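Long-range contacts in pyruvate kinase (Cryptosporidium parvum, PDB 4DRS), which probably catalyses the last step of glycolysis, in which phosphate passes from phosphoenolpyruvate to ADP to give pyruvate and ATP: residues Arg44-Cys50 with Val375-Ser379; Ile63-Asp67 with Ala98-Val104; Val352-Cys358 with Lys464-Gly468. All blocks are in the same frame, centred on the assembly; numbering follows the deposited sequence.

From the N terminus, the chain opens contact 1 at Arg-44-Cys-50, where the first strand of the barrel, 47-51, begins. Contact 2 opens and closes soon afterwards, wholly within the long span of contact 1, joining helix 59-68 to the loop that leads into strand 105-109. Contact 3 then opens at Val-352-Cys-358, before Val-375-Ser-379 closes contact 1 through helix 371-386. Since Lys-464-Gly-468 completes contact 3 only later, contacts 1 and 3 cross, whereas contacts 2 and 3 follow in series. Contact 1 packs the first barrel strand against the helix that follows the last strand, and contact 3 ties the barrel to the C-terminal alpha/beta domain. Contacts 2 and 3 share one sulfate ion.

Contact 1. Residues Arg44-Cys50 with Val375-Ser379; sequences RKTQIIC and VNVMS
Arg-44 reaches across to Ser-379 with its NE, which donates to OG at 2.8 Å; the hydroxyl lies somewhat out of the guanidinium plane and the bond is moderately bent (147° at the hydrogen). A bend late in the arginine chain (chi3 41°) turns the guanidinium back over its own segment, where NH1 donates to Thr-46 O at 2.9 Å, nearly in the guanidinium plane. These two bonds fix the rotation of the flat group, and Ile-48 CD1 lies over one of its faces, toward the rim. The same methyl group meets Ser-379 CA at 3.7 Å, so Ile-48 CD1 touches both the guanidinium and the helix.

Deeper in, the packing is apolar. Ile-48 CG2 touches Met-378 CE at 3.5 Å, the isoleucine and methionine lying alongside each other with their chains running opposite ways. Farther along the strand, Cys-50 SG rests against Val-375 CG2 at 3.8 Å. The loop before the strand is held in turn by Glu-386, which accepts from Thr-46 OG1 and Lys-45 N.

Strand 47-50 and helix segment 375-379 run nearly antiparallel (158°) with their axes 10.0 Å apart, as expected where the last helix of a TIM barrel packs outside the first strand. Met-378 also touches Val-359 and Leu-361 of the adjoining last strand, 358-361, while helices 342-354 and 59-68 flank helix 371-386.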
# COMPACT_ATOMS: atom_id res chain seq x y z
N ARG A 44 -15.14 -22.91 -13.15
CA ARG A 44 -13.82 -22.65 -13.71
C ARG A 44 -13.80 -21.49 -14.72
O ARG A 44 -14.70 -21.36 -15.56
CB ARG A 44 -13.28 -23.93 -14.34
CG ARG A 44 -12.01 -23.77 -15.15
CD ARG A 44 -11.60 -25.06 -15.83
NE ARG A 44 -12.73 -25.79 -16.40
CZ ARG A 44 -13.32 -25.50 -17.56
NH1 ARG A 44 -12.91 -24.48 -18.29
NH2 ARG A 44 -14.34 -26.23 -17.97
N LYS A 45 -12.77 -20.66 -14.63
CA LYS A 45 -12.63 -19.49 -15.51
C LYS A 45 -11.65 -19.73 -16.64
O LYS A 45 -11.88 -19.32 -17.78
CB LYS A 45 -12.21 -18.26 -14.71
CG LYS A 45 -13.27 -17.75 -13.75
CD LYS A 45 -12.73 -16.64 -12.87
CE LYS A 45 -13.71 -16.28 -11.78
NZ LYS A 45 -15.05 -15.95 -12.36
N THR A 46 -10.55 -20.41 -16.32
CA THR A 46 -9.53 -20.73 -17.31
C THR A 46 -10.09 -21.66 -18.38
O THR A 46 -10.69 -22.69 -18.08
CB THR A 46 -8.29 -21.35 -16.65
OG1 THR A 46 -7.88 -20.52 -15.55
CG2 THR A 46 -7.14 -21.47 -17.65
N GLN A 47 -9.89 -21.26 -19.63
CA GLN A 47 -10.38 -22.03 -20.76
C GLN A 47 -9.48 -23.23 -21.03
O GLN A 47 -8.29 -23.20 -20.72
CB GLN A 47 -10.47 -21.14 -22.00
CG GLN A 47 -11.30 -19.87 -21.81
CD GLN A 47 -12.81 -20.11 -21.82
OE1 GLN A 47 -13.29 -21.25 -21.80
NE2 GLN A 47 -13.57 -19.01 -21.85
N ILE A 48 -10.06 -24.27 -21.61
CA ILE A 48 -9.32 -25.50 -21.88
C ILE A 48 -9.35 -25.83 -23.36
O ILE A 48 -10.42 -25.97 -23.96
CB ILE A 48 -9.87 -26.69 -21.05
CG1 ILE A 48 -9.60 -26.47 -19.56
CG2 ILE A 48 -9.25 -28.00 -21.52
CD1 ILE A 48 -10.21 -27.52 -18.65
N ILE A 49 -8.16 -25.95 -23.94
CA ILE A 49 -7.98 -26.41 -25.31
C ILE A 49 -7.59 -27.89 -25.32
O ILE A 49 -6.69 -28.29 -24.58
CB ILE A 49 -6.90 -25.59 -26.05
CG1 ILE A 49 -7.26 -24.10 -26.06
CG2 ILE A 49 -6.71 -26.10 -27.48
CD1 ILE A 49 -6.22 -23.21 -26.71
N CYS A 50 -8.27 -28.68 -26.13
CA CYS A 50 -7.94 -30.10 -26.31
C CYS A 50 -7.54 -30.38 -27.74
O CYS A 50 -8.22 -29.95 -28.67
CB CYS A 50 -9.11 -31.01 -25.95
SG CYS A 50 -9.70 -30.86 -24.25
N VAL A 375 -8.70 -34.26 -19.02
CA VAL A 375 -9.47 -33.02 -19.11
C VAL A 375 -10.16 -32.72 -17.78
O VAL A 375 -10.10 -31.59 -17.28
CB VAL A 375 -10.53 -33.08 -20.22
CG1 VAL A 375 -11.24 -31.74 -20.37
CG2 VAL A 375 -9.90 -33.47 -21.54
N ASN A 376 -10.81 -33.73 -17.23
CA ASN A 376 -11.56 -33.60 -15.99
C ASN A 376 -10.67 -33.20 -14.82
O ASN A 376 -11.01 -32.30 -14.05
CB ASN A 376 -12.31 -34.90 -15.70
CG ASN A 376 -13.35 -34.73 -14.62
OD1 ASN A 376 -13.05 -34.86 -13.43
ND2 ASN A 376 -14.58 -34.42 -15.02
N VAL A 377 -9.52 -33.86 -14.71
CA VAL A 377 -8.49 -33.51 -13.74
C VAL A 377 -8.01 -32.06 -13.94
O VAL A 377 -8.01 -31.26 -12.99
CB VAL A 377 -7.31 -34.52 -13.82
CG1 VAL A 377 -6.03 -33.95 -13.22
CG2 VAL A 377 -7.69 -35.83 -13.14
N MET A 378 -7.63 -31.73 -15.17
CA MET A 378 -7.13 -30.39 -15.50
C MET A 378 -8.15 -29.31 -15.13
O MET A 378 -7.79 -28.27 -14.57
CB MET A 378 -6.75 -30.31 -16.99
CG MET A 378 -5.85 -29.13 -17.33
SD MET A 378 -4.94 -29.26 -18.89
CE MET A 378 -6.22 -28.88 -20.08
N SER A 379 -9.41 -29.58 -15.43
CA SER A 379 -10.51 -28.67 -15.14
C SER A 379 -10.65 -28.38 -13.64
O SER A 379 -10.78 -27.22 -13.24
CB SER A 379 -11.82 -29.23 -15.69
OG SER A 379 -12.90 -28.36 -15.40

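Contact 2. Residues Ile63-Asp67 with Ala98-Val104; sequences IGLID and ARPHSTV. With SO4 (sulfate ion), chain D.
Arg-99 NE donates to Asp-67 OD1 at 2.7 Å in an almost straight bond (176°), and NH2 beside it reaches OD2 at 2.9 Å. The arginine thus grips the carboxylate side-on, one nitrogen to each oxygen. Both oxygens are met on their syn sides, and the two flat groups lie nearly coplanar, 18° apart. The third nitrogen, NH1, turns back to its own backbone and donates to Ala-98 O at 2.9 Å, from above the carbonyl plane. A fold early in the arginine chain (chi2 -71°) brings the guanidinium round to meet both partners, and the three bonds fix its orientation. Ile-63 CG2 sits tightly over one face, 3.2 Å from Arg-99 NH2, while Ile-63 CD1 touches Ala-98 CB.

In the TIM barrel, helix 59-68 is the link between strands 47-51 and 72-76, and Ala-98-Val-104 leads from helix 82-97 into the next strand, 105-109. This contact therefore packs successive beta-alpha units side by side. Ile-66 is the apolar centre: its CG2 lies 3.7 Å from Ser-102 OG and also meets the CG of Arg-99, while its CD1 reaches inward to Val-104 CG2 at 3.8 Å. A type I turn from Arg-99 to Ser-102, closed by the backbone bond Ser-102 N to Arg-99 O, brings both of its end residues against this isoleucine. Beyond the turn, Thr-103 N donates to sulfate O3 at 3.0 Å; Lys-464, Lys-470 and Thr-471 also hold this anion, probably acquired from the crystallisation liquor.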
# COMPACT_ATOMS: atom_id res chain seq x y z
N ILE A 63 -18.26 -35.15 -27.54
CA ILE A 63 -19.29 -34.77 -26.59
C ILE A 63 -18.76 -34.91 -25.16
O ILE A 63 -18.90 -33.99 -24.34
CB ILE A 63 -20.57 -35.62 -26.77
CG1 ILE A 63 -21.29 -35.24 -28.06
CG2 ILE A 63 -21.50 -35.47 -25.57
CD1 ILE A 63 -22.40 -36.19 -28.44
N GLY A 64 -18.12 -36.05 -24.89
CA GLY A 64 -17.48 -36.29 -23.60
C GLY A 64 -16.50 -35.19 -23.23
O GLY A 64 -16.53 -34.69 -22.11
N LEU A 65 -15.65 -34.81 -24.19
CA LEU A 65 -14.67 -33.75 -23.98
C LEU A 65 -15.30 -32.40 -23.64
O LEU A 65 -14.78 -31.67 -22.79
CB LEU A 65 -13.74 -33.61 -25.19
CG LEU A 65 -12.77 -34.76 -25.46
CD1 LEU A 65 -12.08 -34.54 -26.80
CD2 LEU A 65 -11.75 -34.91 -24.34
N ILE A 66 -16.43 -32.09 -24.28
CA ILE A 66 -17.21 -30.91 -23.94
C ILE A 66 -17.70 -31.00 -22.48
O ILE A 66 -17.57 -30.04 -21.72
CB ILE A 66 -18.38 -30.68 -24.92
CG1 ILE A 66 -17.86 -30.50 -26.35
CG2 ILE A 66 -19.23 -29.48 -24.49
CD1 ILE A 66 -18.92 -30.52 -27.43
N ASP A 67 -18.25 -32.15 -22.10
CA ASP A 67 -18.77 -32.36 -20.75
C ASP A 67 -17.69 -32.24 -19.67
O ASP A 67 -17.97 -31.81 -18.55
CB ASP A 67 -19.48 -33.71 -20.64
CG ASP A 67 -20.84 -33.72 -21.32
OD1 ASP A 67 -21.35 -32.63 -21.68
OD2 ASP A 67 -21.41 -34.82 -21.49
N ALA A 98 -24.96 -31.31 -30.40
CA ALA A 98 -25.53 -32.12 -29.34
C ALA A 98 -25.41 -31.45 -27.96
O ALA A 98 -25.89 -31.98 -26.96
CB ALA A 98 -24.88 -33.50 -29.32
N ARG A 99 -24.77 -30.29 -27.93
CA ARG A 99 -24.57 -29.54 -26.69
C ARG A 99 -24.93 -28.06 -26.87
O ARG A 99 -24.04 -27.21 -26.86
CB ARG A 99 -23.13 -29.69 -26.18
CG ARG A 99 -22.81 -31.04 -25.54
CD ARG A 99 -23.49 -31.21 -24.20
NE ARG A 99 -23.26 -32.52 -23.59
CZ ARG A 99 -23.95 -33.63 -23.89
NH1 ARG A 99 -24.90 -33.61 -24.81
NH2 ARG A 99 -23.65 -34.77 -23.26
N PRO A 100 -26.23 -27.75 -27.01
CA PRO A 100 -26.71 -26.40 -27.34
C PRO A 100 -26.36 -25.33 -26.30
O PRO A 100 -26.34 -24.14 -26.64
CB PRO A 100 -28.23 -26.58 -27.43
CG PRO A 100 -28.53 -27.76 -26.58
CD PRO A 100 -27.36 -28.68 -26.77
N HIS A 101 -26.11 -25.74 -25.06
CA HIS A 101 -25.71 -24.80 -24.00
C HIS A 101 -24.21 -24.59 -23.93
O HIS A 101 -23.71 -23.96 -22.99
CB HIS A 101 -26.25 -25.23 -22.64
CG HIS A 101 -27.76 -25.18 -22.54
ND1 HIS A 101 -28.50 -24.17 -23.05
CD2 HIS A 101 -28.67 -26.07 -21.95
CE1 HIS A 101 -29.81 -24.39 -22.81
NE2 HIS A 101 -29.91 -25.55 -22.13
N SER A 102 -23.49 -25.12 -24.91
CA SER A 102 -22.05 -24.94 -24.98
C SER A 102 -21.64 -24.30 -26.29
O SER A 102 -22.34 -24.44 -27.30
CB SER A 102 -21.32 -26.28 -24.80
OG SER A 102 -21.31 -26.67 -23.43
N THR A 103 -20.53 -23.58 -26.26
CA THR A 103 -19.92 -23.02 -27.45
C THR A 103 -18.52 -23.61 -27.57
O THR A 103 -17.76 -23.59 -26.60
CB THR A 103 -19.86 -21.48 -27.38
OG1 THR A 103 -21.16 -20.95 -27.09
CG2 THR A 103 -19.39 -20.89 -28.70
N VAL A 104 -18.20 -24.16 -28.73
CA VAL A 104 -16.88 -24.75 -28.97
C VAL A 104 -16.17 -23.99 -30.09
O VAL A 104 -16.69 -23.87 -31.20
CB VAL A 104 -16.98 -26.25 -29.32
CG1 VAL A 104 -15.59 -26.85 -29.56
CG2 VAL A 104 -17.70 -27.02 -28.23
S SO4 D . -20.02 -21.61 -22.76
O1 SO4 D . -21.48 -21.57 -22.55
O2 SO4 D . -19.32 -21.59 -21.46
O3 SO4 D . -19.68 -22.86 -23.48
O4 SO4 D . -19.62 -20.42 -23.56

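Contact 3. Residues Val352-Cys358 with Lys464-Gly468; sequences VLDGSDC and KIARG. With SO4 (sulfate ion), chain D.
Arg-467 NH2 donates to two backbone carbonyls, Val-352 O and Ser-356 O, each 2.7 Å away. The first is met in the carbonyl plane, on a lone pair; the second is approached from above its plane. NE adds a weak bond to Ser-356 O, and a water spans Val-352 O and Arg-467 NH1, so that the guanidinium edge is set against the end of helix 342-354. The arginine chain runs out extended and bends at chi3 (-84°) to present that edge. Val-352 O also receives Gly-355 N, within a Schellman motif in which Gly-355 takes positive phi. The positive charge of Arg-467 beside the C-terminal end of helix 342-354 is probably favourable, since carbonyls point outward there.

Asp-357 supplies the second polar link. Its OD2 accepts Arg-467 N at 3.1 Å with its anti lone pair, while OD1 forms a salt bridge with Arg-445, so each carboxylate oxygen of Asp-357 has a partner of its own. Outside the contact proper, Lys-464 NZ donates to sulfate O4 at 3.1 Å.

The remaining contacts are packing. Cys-358 SG lies 3.2 Å from Ile-465 O and 3.7 Å from Ile-465 CB, and Asp-357 CB rests on the same carbonyl at 3.4 Å.

Gln-47 of the first barrel strand joins in, its NE2 donating to Ala-466 O. The whole forms a buried seam where the turn between helix 342-354 and the last strand of the TIM barrel meets the C-terminal alpha/beta domain, as in the pyruvate kinase fold.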
# COMPACT_ATOMS: atom_id res chain seq x y z
N VAL A 352 -2.19 -21.21 -14.21
CA VAL A 352 -3.38 -20.40 -13.92
C VAL A 352 -3.04 -19.21 -13.00
O VAL A 352 -3.47 -18.08 -13.24
CB VAL A 352 -4.53 -21.24 -13.30
CG1 VAL A 352 -5.68 -20.36 -12.83
CG2 VAL A 352 -5.04 -22.27 -14.30
N LEU A 353 -2.23 -19.47 -11.98
CA LEU A 353 -1.84 -18.44 -11.03
C LEU A 353 -0.88 -17.40 -11.65
O LEU A 353 -0.85 -16.25 -11.23
CB LEU A 353 -1.26 -19.06 -9.76
CG LEU A 353 -2.28 -19.75 -8.86
CD1 LEU A 353 -1.61 -20.58 -7.78
CD2 LEU A 353 -3.25 -18.75 -8.25
N ASP A 354 -0.12 -17.82 -12.66
CA ASP A 354 0.75 -16.89 -13.39
C ASP A 354 -0.07 -15.91 -14.23
O ASP A 354 0.42 -14.84 -14.58
CB ASP A 354 1.75 -17.65 -14.27
CG ASP A 354 2.81 -18.41 -13.45
OD1 ASP A 354 2.90 -18.21 -12.22
OD2 ASP A 354 3.55 -19.21 -14.05
N GLY A 355 -1.31 -16.28 -14.54
CA GLY A 355 -2.23 -15.40 -15.26
C GLY A 355 -2.66 -15.92 -16.62
O GLY A 355 -3.21 -15.17 -17.44
N SER A 356 -2.43 -17.20 -16.86
CA SER A 356 -2.79 -17.83 -18.13
C SER A 356 -4.31 -17.84 -18.40
O SER A 356 -5.11 -18.13 -17.52
CB SER A 356 -2.25 -19.26 -18.16
OG SER A 356 -2.21 -19.74 -19.48
N ASP A 357 -4.68 -17.50 -19.64
CA ASP A 357 -6.09 -17.50 -20.05
C ASP A 357 -6.61 -18.91 -20.37
O ASP A 357 -7.74 -19.24 -20.02
CB ASP A 357 -6.31 -16.58 -21.26
CG ASP A 357 -6.39 -15.12 -20.87
OD1 ASP A 357 -5.33 -14.50 -20.62
OD2 ASP A 357 -7.52 -14.58 -20.81
N CYS A 358 -5.79 -19.70 -21.06
CA CYS A 358 -6.14 -21.08 -21.40
C CYS A 358 -5.00 -22.02 -21.09
O CYS A 358 -3.84 -21.63 -21.10
CB CYS A 358 -6.45 -21.25 -22.89
SG CYS A 358 -7.37 -19.90 -23.64
N LYS A 464 -13.78 -18.04 -26.72
CA LYS A 464 -13.49 -19.27 -26.00
C LYS A 464 -12.04 -19.37 -25.53
O LYS A 464 -11.67 -20.35 -24.88
CB LYS A 464 -13.91 -20.50 -26.81
CG LYS A 464 -15.42 -20.62 -27.05
CD LYS A 464 -16.26 -20.18 -25.85
CE LYS A 464 -16.16 -21.14 -24.67
NZ LYS A 464 -16.51 -20.45 -23.39
N ILE A 465 -11.23 -18.36 -25.85
CA ILE A 465 -9.87 -18.27 -25.34
C ILE A 465 -9.70 -17.17 -24.28
O ILE A 465 -8.60 -16.95 -23.77
CB ILE A 465 -8.83 -18.08 -26.46
CG1 ILE A 465 -9.24 -16.91 -27.38
CG2 ILE A 465 -8.62 -19.38 -27.23
CD1 ILE A 465 -8.08 -16.31 -28.15
N ALA A 466 -10.79 -16.48 -23.95
CA ALA A 466 -10.77 -15.43 -22.94
C ALA A 466 -11.20 -15.97 -21.58
O ALA A 466 -12.28 -16.56 -21.46
CB ALA A 466 -11.66 -14.27 -23.36
N ARG A 467 -10.36 -15.76 -20.57
CA ARG A 467 -10.63 -16.28 -19.23
C ARG A 467 -11.95 -15.75 -18.65
O ARG A 467 -12.25 -14.55 -18.74
CB ARG A 467 -9.48 -15.96 -18.27
CG ARG A 467 -9.62 -16.67 -16.93
CD ARG A 467 -8.73 -16.09 -15.86
NE ARG A 467 -7.38 -16.64 -15.91
CZ ARG A 467 -6.54 -16.66 -14.88
NH1 ARG A 467 -6.91 -16.18 -13.70
NH2 ARG A 467 -5.33 -17.18 -15.03
N GLY A 468 -12.72 -16.67 -18.08
CA GLY A 468 -13.94 -16.35 -17.35
C GLY A 468 -15.12 -15.88 -18.19
O GLY A 468 -16.07 -15.32 -17.66
S SO4 D . -20.02 -21.61 -22.76
O1 SO4 D . -21.48 -21.57 -22.55
O2 SO4 D . -19.32 -21.59 -21.46
O3 SO4 D . -19.68 -22.86 -23.48
O4 SO4 D . -19.62 -20.42 -23.56
O HOH W 1 -4.19 -15.22 -12.26